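Local atomic coordinates of ATP phosphoribosyltransferase regulatory subunit (Bacillus halodurans, PDB entry 3OD1), a protein that is probably required, together with HisG, for the first step of histidine biosynthesis, and may let histidine feedback-regulate ATP phosphoribosyltransferase activity. Residues P49-Y54 and L79-D84; E55-V60 and T86-R91. All blocks are in the same frame, centred on the assembly; numbering follows the deposited sequence.

Both contacts are buried, about 17 Å (centre to centre) from the middle of the chain, and both are touched by the second subunit. They pair the same two pieces of chain one after the other: strand 51-53 runs into helix 54-60, strand 78-81 leads to helix 86-94, and strand packs on strand in contact 1 while helix packs on helix in contact 2. The first is dominated by backbone hydrogen bonds and buries 560 Å²; the second buries 175 Å² through apolar groups with no hydrogen bond across it. The two centres lie 8 Å apart, joined by the salt bridge between Glu-52 OE2 and Arg-91 NH2.

Contact 1: residues P49-Y54 and L79-D84; sequences PTLEYY and LVLRPD
Glu-52 and Val-80 form the hydrogen-bonded pair in the middle of the paired part of strands 51-53 and 78-81, in a three-stranded antiparallel sheet where 78-81 runs between 51-53 and 69-72. The evidence is a pair of nearly straight bonds: Val-80 N to Glu-52 O, 2.9 Å and 169°, and Glu-52 N to Val-80 O, 3.1 Å and 163°. Past the strand ends Arg-82 N continues the pattern by donating to Thr-50 O.

The tight part is the face of Leu-51 and Leu-81. These two lie side by side and point the same way, bringing Leu-51 CD2 to 3.6 Å from Leu-81 CD2, while Thr-50 CG2 reaches the same Leu-81 methyl at 3.7 Å. Phe-69 of the second subunit packs on Leu-51, and Glu-125 of that subunit takes a hydrogen bond with Thr-50 OG1, so this edge belongs to the dimer interface. At the end of the paired strands, the Leu-79 and Tyr-53 side chains lie side by side, pointing the same way, with Leu-79 CD2 3.5 Å from Tyr-53 CD1.

The looser side is at Tyr-54, which is partly exposed and meets a single methyl of Val-80: CG1 lies near the ring plane at its edge, 3.8 Å from Tyr-54 CD1. The far hydroxyl bonds to Asp-65.

Arg-82 closes the other end. Its chain is extended from CG to NE, with NE bonded to Asn-111 O. Pro-49 O lies at the guanidinium edge, near its plane, 2.9 Å from Arg-82 NH1, in a weak hydrogen bond bent to 123°.

Contact 2: residues E55-V60 and T86-R91; sequences ETVGVV and TAPIAR
Val-57 against Ala-87 is the centre of a small apolar helix-helix contact inside the histidyl-tRNA synthetase-like region, where helix 54-60, just after strand 51-53, meets helix 86-94, which follows strand 78-81. The axes of the two short segments approach to 9.3 Å with their directions 135° apart, and the nearest CA atoms, those of Val-57 and Ala-87, are 6.0 Å from each other. Such a separation is consistent with alanine, whose side chain is a single methyl, on the second helix.

Val-57 gives the largest share of the touching surface, and its two methyls divide the work. CG1, anti to the backbone N (chi1 170°), lies 3.9 Å from Ala-87 CB and 4.0 Å from Pro-88 CD, so that it fills the angle between the alanine methyl and the proline ring. CG2 turns to Arg-91 and comes within 4.2 Å of NE, near the guanidinium plane and at its edge. One turn further on, Val-60 adds a lighter touch, its CG2 being 4.3 Å from Ala-87 CB; helix 303-306 and Met-9 of the second subunit also pack on this valine.

Arg-91 folds at chi3 (51°), which sets NE off the line of its otherwise extended CB-CG-CD chain. Pro-88 O, from its own helix, lies 4.0 Å above one face of the guanidinium, offset toward the rim. The charged nitrogens are engaged elsewhere: NH2 with Glu-52, and NH1 with Asp-18 of the second subunit.

No hydrogen bond crosses between the helices. Cohesion here therefore rests on dispersion and the burial of methyl groups, while the arginine's charge is countered by two carboxylates that lie outside both helical segments.

Contact 1: residues P49-Y54 and L79-D84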
loop_
_atom_site.group_PDB
_atom_site.type_symbol
_atom_site.label_atom_id
_atom_site.label_comp_id
_atom_site.label_asym_id
_atom_site.label_seq_id
_atom_site.Cartn_x
_atom_site.Cartn_y
_atom_site.Cartn_z
ATOM N N PRO B 49 -5.916 8.679 -4.153
ATOM C CA PRO B 49 -6.867 7.564 -4.285
ATOM C C PRO B 49 -6.478 6.585 -5.372
ATOM O O PRO B 49 -5.698 6.902 -6.275
ATOM C CB PRO B 49 -8.178 8.254 -4.699
ATOM C CG PRO B 49 -7.984 9.707 -4.317
ATOM C CD PRO B 49 -6.524 9.963 -4.551
ATOM N N THR B 50 -7.076 5.405 -5.301
ATOM C CA THR B 50 -6.862 4.392 -6.306
ATOM C C THR B 50 -7.515 4.803 -7.631
ATOM O O THR B 50 -7.036 4.452 -8.700
ATOM C CB THR B 50 -7.423 3.050 -5.821
ATOM O OG1 THR B 50 -6.700 2.646 -4.652
ATOM C CG2 THR B 50 -7.281 1.986 -6.904
ATOM N N LEU B 51 -8.602 5.563 -7.549
ATOM C CA LEU B 51 -9.350 5.961 -8.738
ATOM C C LEU B 51 -9.258 7.462 -8.983
ATOM O O LEU B 51 -9.465 8.259 -8.064
ATOM C CB LEU B 51 -10.825 5.587 -8.572
ATOM C CG LEU B 51 -11.129 4.085 -8.576
ATOM C CD1 LEU B 51 -12.499 3.810 -7.967
ATOM C CD2 LEU B 51 -11.054 3.546 -9.988
ATOM N N GLU B 52 -8.949 7.836 -10.218
ATOM C CA GLU B 52 -9.011 9.235 -10.642
ATOM C C GLU B 52 -9.938 9.308 -11.853
ATOM O O GLU B 52 -10.210 8.287 -12.499
ATOM C CB GLU B 52 -7.614 9.773 -11.002
ATOM C CG GLU B 52 -6.569 9.685 -9.883
ATOM C CD GLU B 52 -6.539 10.913 -8.982
ATOM O OE1 GLU B 52 -7.370 11.822 -9.170
ATOM O OE2 GLU B 52 -5.683 10.969 -8.082
ATOM N N TYR B 53 -10.456 10.498 -12.152
ATOM C CA TYR B 53 -11.216 10.694 -13.385
ATOM C C TYR B 53 -10.321 10.560 -14.599
ATOM O O TYR B 53 -9.196 11.056 -14.613
ATOM C CB TYR B 53 -11.866 12.078 -13.422
ATOM C CG TYR B 53 -13.102 12.192 -12.580
ATOM C CD1 TYR B 53 -14.249 11.475 -12.888
ATOM C CD2 TYR B 53 -13.125 13.029 -11.465
ATOM C CE1 TYR B 53 -15.394 11.591 -12.095
ATOM C CE2 TYR B 53 -14.247 13.153 -10.682
ATOM C CZ TYR B 53 -15.377 12.435 -10.997
ATOM O OH TYR B 53 -16.487 12.578 -10.199
ATOM N N TYR B 54 -10.825 9.896 -15.630
ATOM C CA TYR B 54 -10.089 9.784 -16.881
ATOM C C TYR B 54 -9.896 11.141 -17.565
ATOM O O TYR B 54 -8.793 11.476 -18.013
ATOM C CB TYR B 54 -10.818 8.835 -17.825
ATOM C CG TYR B 54 -10.336 8.901 -19.248
ATOM C CD1 TYR B 54 -9.054 8.497 -19.591
ATOM C CD2 TYR B 54 -11.171 9.352 -20.260
ATOM C CE1 TYR B 54 -8.617 8.546 -20.901
ATOM C CE2 TYR B 54 -10.744 9.406 -21.569
ATOM C CZ TYR B 54 -9.468 9.009 -21.885
ATOM O OH TYR B 54 -9.046 9.063 -23.190
ATOM N N LEU B 79 -13.499 6.277 -15.294
ATOM C CA LEU B 79 -12.430 6.466 -14.333
ATOM C C LEU B 79 -11.210 5.688 -14.813
ATOM O O LEU B 79 -11.317 4.831 -15.694
ATOM C CB LEU B 79 -12.859 5.976 -12.940
ATOM C CG LEU B 79 -14.198 6.507 -12.390
ATOM C CD1 LEU B 79 -14.451 5.995 -10.972
ATOM C CD2 LEU B 79 -14.276 8.037 -12.429
ATOM N N VAL B 80 -10.054 5.994 -14.236
ATOM C CA VAL B 80 -8.873 5.172 -14.408
ATOM C C VAL B 80 -8.390 4.710 -13.041
ATOM O O VAL B 80 -8.566 5.411 -12.043
ATOM C CB VAL B 80 -7.726 5.930 -15.121
ATOM C CG1 VAL B 80 -8.170 6.400 -16.489
ATOM C CG2 VAL B 80 -7.248 7.102 -14.282
ATOM N N LEU B 81 -7.829 3.505 -12.996
ATOM C CA LEU B 81 -6.979 3.110 -11.889
ATOM C C LEU B 81 -5.706 3.910 -12.098
ATOM O O LEU B 81 -5.158 3.918 -13.196
ATOM C CB LEU B 81 -6.715 1.601 -11.935
ATOM C CG LEU B 81 -7.944 0.724 -11.643
ATOM C CD1 LEU B 81 -7.649 -0.788 -11.756
ATOM C CD2 LEU B 81 -8.519 1.047 -10.259
ATOM N N ARG B 82 -5.244 4.613 -11.070
ATOM C CA ARG B 82 -4.159 5.567 -11.272
ATOM C C ARG B 82 -2.966 4.990 -12.040
ATOM O O ARG B 82 -2.362 3.971 -11.648
ATOM C CB ARG B 82 -3.699 6.177 -9.963
ATOM C CG ARG B 82 -3.256 5.152 -8.991
ATOM C CD ARG B 82 -2.327 5.744 -7.978
ATOM N NE ARG B 82 -1.959 4.734 -6.999
ATOM C CZ ARG B 82 -2.460 4.673 -5.777
ATOM N NH1 ARG B 82 -3.329 5.581 -5.373
ATOM N NH2 ARG B 82 -2.057 3.724 -4.950
ATOM N N PRO B 83 -2.621 5.651 -13.149
ATOM C CA PRO B 83 -1.509 5.222 -13.992
ATOM C C PRO B 83 -0.151 5.623 -13.415
ATOM O O PRO B 83 0.864 4.991 -13.729
ATOM C CB PRO B 83 -1.786 5.948 -15.324
ATOM C CG PRO B 83 -2.613 7.125 -14.948
ATOM C CD PRO B 83 -3.469 6.655 -13.812
ATOM N N ASP B 84 -0.127 6.669 -12.592
ATOM C CA ASP B 84 1.128 7.188 -12.048
ATOM C C ASP B 84 0.832 8.026 -10.801
ATOM O O ASP B 84 -0.329 8.297 -10.496
ATOM C CB ASP B 84 1.839 8.052 -13.094
ATOM C CG ASP B 84 1.044 9.323 -13.447
ATOM O OD1 ASP B 84 0.012 9.227 -14.140
ATOM O OD2 ASP B 84 1.433 10.422 -13.016
#

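Contact 2: residues E55-V60 and T86-R91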
loop_
_atom_site.group_PDB
_atom_site.type_symbol
_atom_site.label_atom_id
_atom_site.label_comp_id
_atom_site.label_asym_id
_atom_site.label_seq_id
_atom_site.Cartn_x
_atom_site.Cartn_y
_atom_site.Cartn_z
ATOM N N GLU B 55 -10.973 11.917 -17.640
ATOM C CA GLU B 55 -10.966 13.145 -18.433
ATOM C C GLU B 55 -10.034 14.213 -17.867
ATOM O O GLU B 55 -9.628 15.115 -18.579
ATOM C CB GLU B 55 -12.385 13.700 -18.593
ATOM C CG GLU B 55 -13.283 12.851 -19.482
ATOM C CD GLU B 55 -12.756 12.707 -20.910
ATOM O OE1 GLU B 55 -11.824 13.451 -21.296
ATOM O OE2 GLU B 55 -13.281 11.844 -21.649
ATOM N N THR B 56 -9.695 14.101 -16.588
ATOM C CA THR B 56 -8.788 15.055 -15.961
ATOM C C THR B 56 -7.381 14.475 -15.772
ATOM O O THR B 56 -6.493 14.699 -16.590
ATOM C CB THR B 56 -9.352 15.565 -14.619
ATOM O OG1 THR B 56 -9.562 14.461 -13.726
ATOM C CG2 THR B 56 -10.685 16.296 -14.848
ATOM N N VAL B 57 -7.189 13.717 -14.696
ATOM C CA VAL B 57 -5.896 13.111 -14.399
ATOM C C VAL B 57 -5.489 12.082 -15.455
ATOM O O VAL B 57 -4.336 12.049 -15.898
ATOM C CB VAL B 57 -5.922 12.457 -12.998
ATOM C CG1 VAL B 57 -4.674 11.617 -12.763
ATOM C CG2 VAL B 57 -6.103 13.529 -11.925
ATOM N N GLY B 58 -6.429 11.242 -15.872
ATOM C CA GLY B 58 -6.102 10.216 -16.851
ATOM C C GLY B 58 -5.400 10.797 -18.067
ATOM O O GLY B 58 -4.316 10.349 -18.447
ATOM N N VAL B 59 -6.006 11.814 -18.671
ATOM C CA VAL B 59 -5.466 12.397 -19.897
ATOM C C VAL B 59 -4.131 13.134 -19.739
ATOM O O VAL B 59 -3.295 13.095 -20.639
ATOM C CB VAL B 59 -6.487 13.336 -20.596
ATOM C CG1 VAL B 59 -7.698 12.542 -21.097
ATOM C CG2 VAL B 59 -6.926 14.442 -19.650
ATOM N N VAL B 60 -3.912 13.808 -18.614
ATOM C CA VAL B 60 -2.677 14.591 -18.478
ATOM C C VAL B 60 -1.513 13.747 -17.969
ATOM O O VAL B 60 -0.393 14.232 -17.828
ATOM C CB VAL B 60 -2.869 15.841 -17.592
ATOM C CG1 VAL B 60 -3.914 16.751 -18.208
ATOM C CG2 VAL B 60 -3.265 15.440 -16.172
ATOM N N THR B 86 2.567 11.122 -10.336
ATOM C CA THR B 86 2.917 12.505 -10.642
ATOM C C THR B 86 1.678 13.364 -10.923
ATOM O O THR B 86 1.528 14.455 -10.363
ATOM C CB THR B 86 3.908 12.615 -11.813
ATOM O OG1 THR B 86 5.083 11.848 -11.516
ATOM C CG2 THR B 86 4.295 14.080 -12.038
ATOM N N ALA B 87 0.788 12.883 -11.783
ATOM C CA ALA B 87 -0.422 13.651 -12.075
ATOM C C ALA B 87 -1.352 13.766 -10.846
ATOM O O ALA B 87 -1.897 14.847 -10.559
ATOM C CB ALA B 87 -1.144 13.094 -13.308
ATOM N N PRO B 88 -1.528 12.661 -10.094
ATOM C CA PRO B 88 -2.290 12.817 -8.849
ATOM C C PRO B 88 -1.615 13.796 -7.891
ATOM O O PRO B 88 -2.309 14.579 -7.253
ATOM C CB PRO B 88 -2.331 11.390 -8.276
ATOM C CG PRO B 88 -2.316 10.519 -9.522
ATOM C CD PRO B 88 -1.363 11.241 -10.467
ATOM N N ILE B 89 -0.288 13.788 -7.811
ATOM C CA ILE B 89 0.372 14.732 -6.916
ATOM C C ILE B 89 0.186 16.176 -7.420
ATOM O O ILE B 89 0.008 17.094 -6.630
ATOM C CB ILE B 89 1.850 14.374 -6.685
ATOM C CG1 ILE B 89 1.936 13.182 -5.718
ATOM C CG2 ILE B 89 2.616 15.576 -6.136
ATOM C CD1 ILE B 89 3.314 12.605 -5.573
ATOM N N ALA B 90 0.190 16.362 -8.735
ATOM C CA ALA B 90 -0.057 17.692 -9.291
ATOM C C ALA B 90 -1.452 18.183 -8.892
ATOM O O ALA B 90 -1.624 19.345 -8.499
ATOM C CB ALA B 90 0.106 17.687 -10.806
ATOM N N ARG B 91 -2.442 17.298 -8.985
ATOM C CA ARG B 91 -3.800 17.635 -8.551
ATOM C C ARG B 91 -3.815 18.036 -7.080
ATOM O O ARG B 91 -4.436 19.023 -6.693
ATOM C CB ARG B 91 -4.785 16.475 -8.782
ATOM C CG ARG B 91 -6.235 16.803 -8.319
ATOM C CD ARG B 91 -7.216 15.628 -8.488
ATOM N NE ARG B 91 -6.706 14.383 -7.904
ATOM C CZ ARG B 91 -6.396 14.214 -6.621
ATOM N NH1 ARG B 91 -6.552 15.207 -5.754
ATOM N NH2 ARG B 91 -5.916 13.045 -6.202
#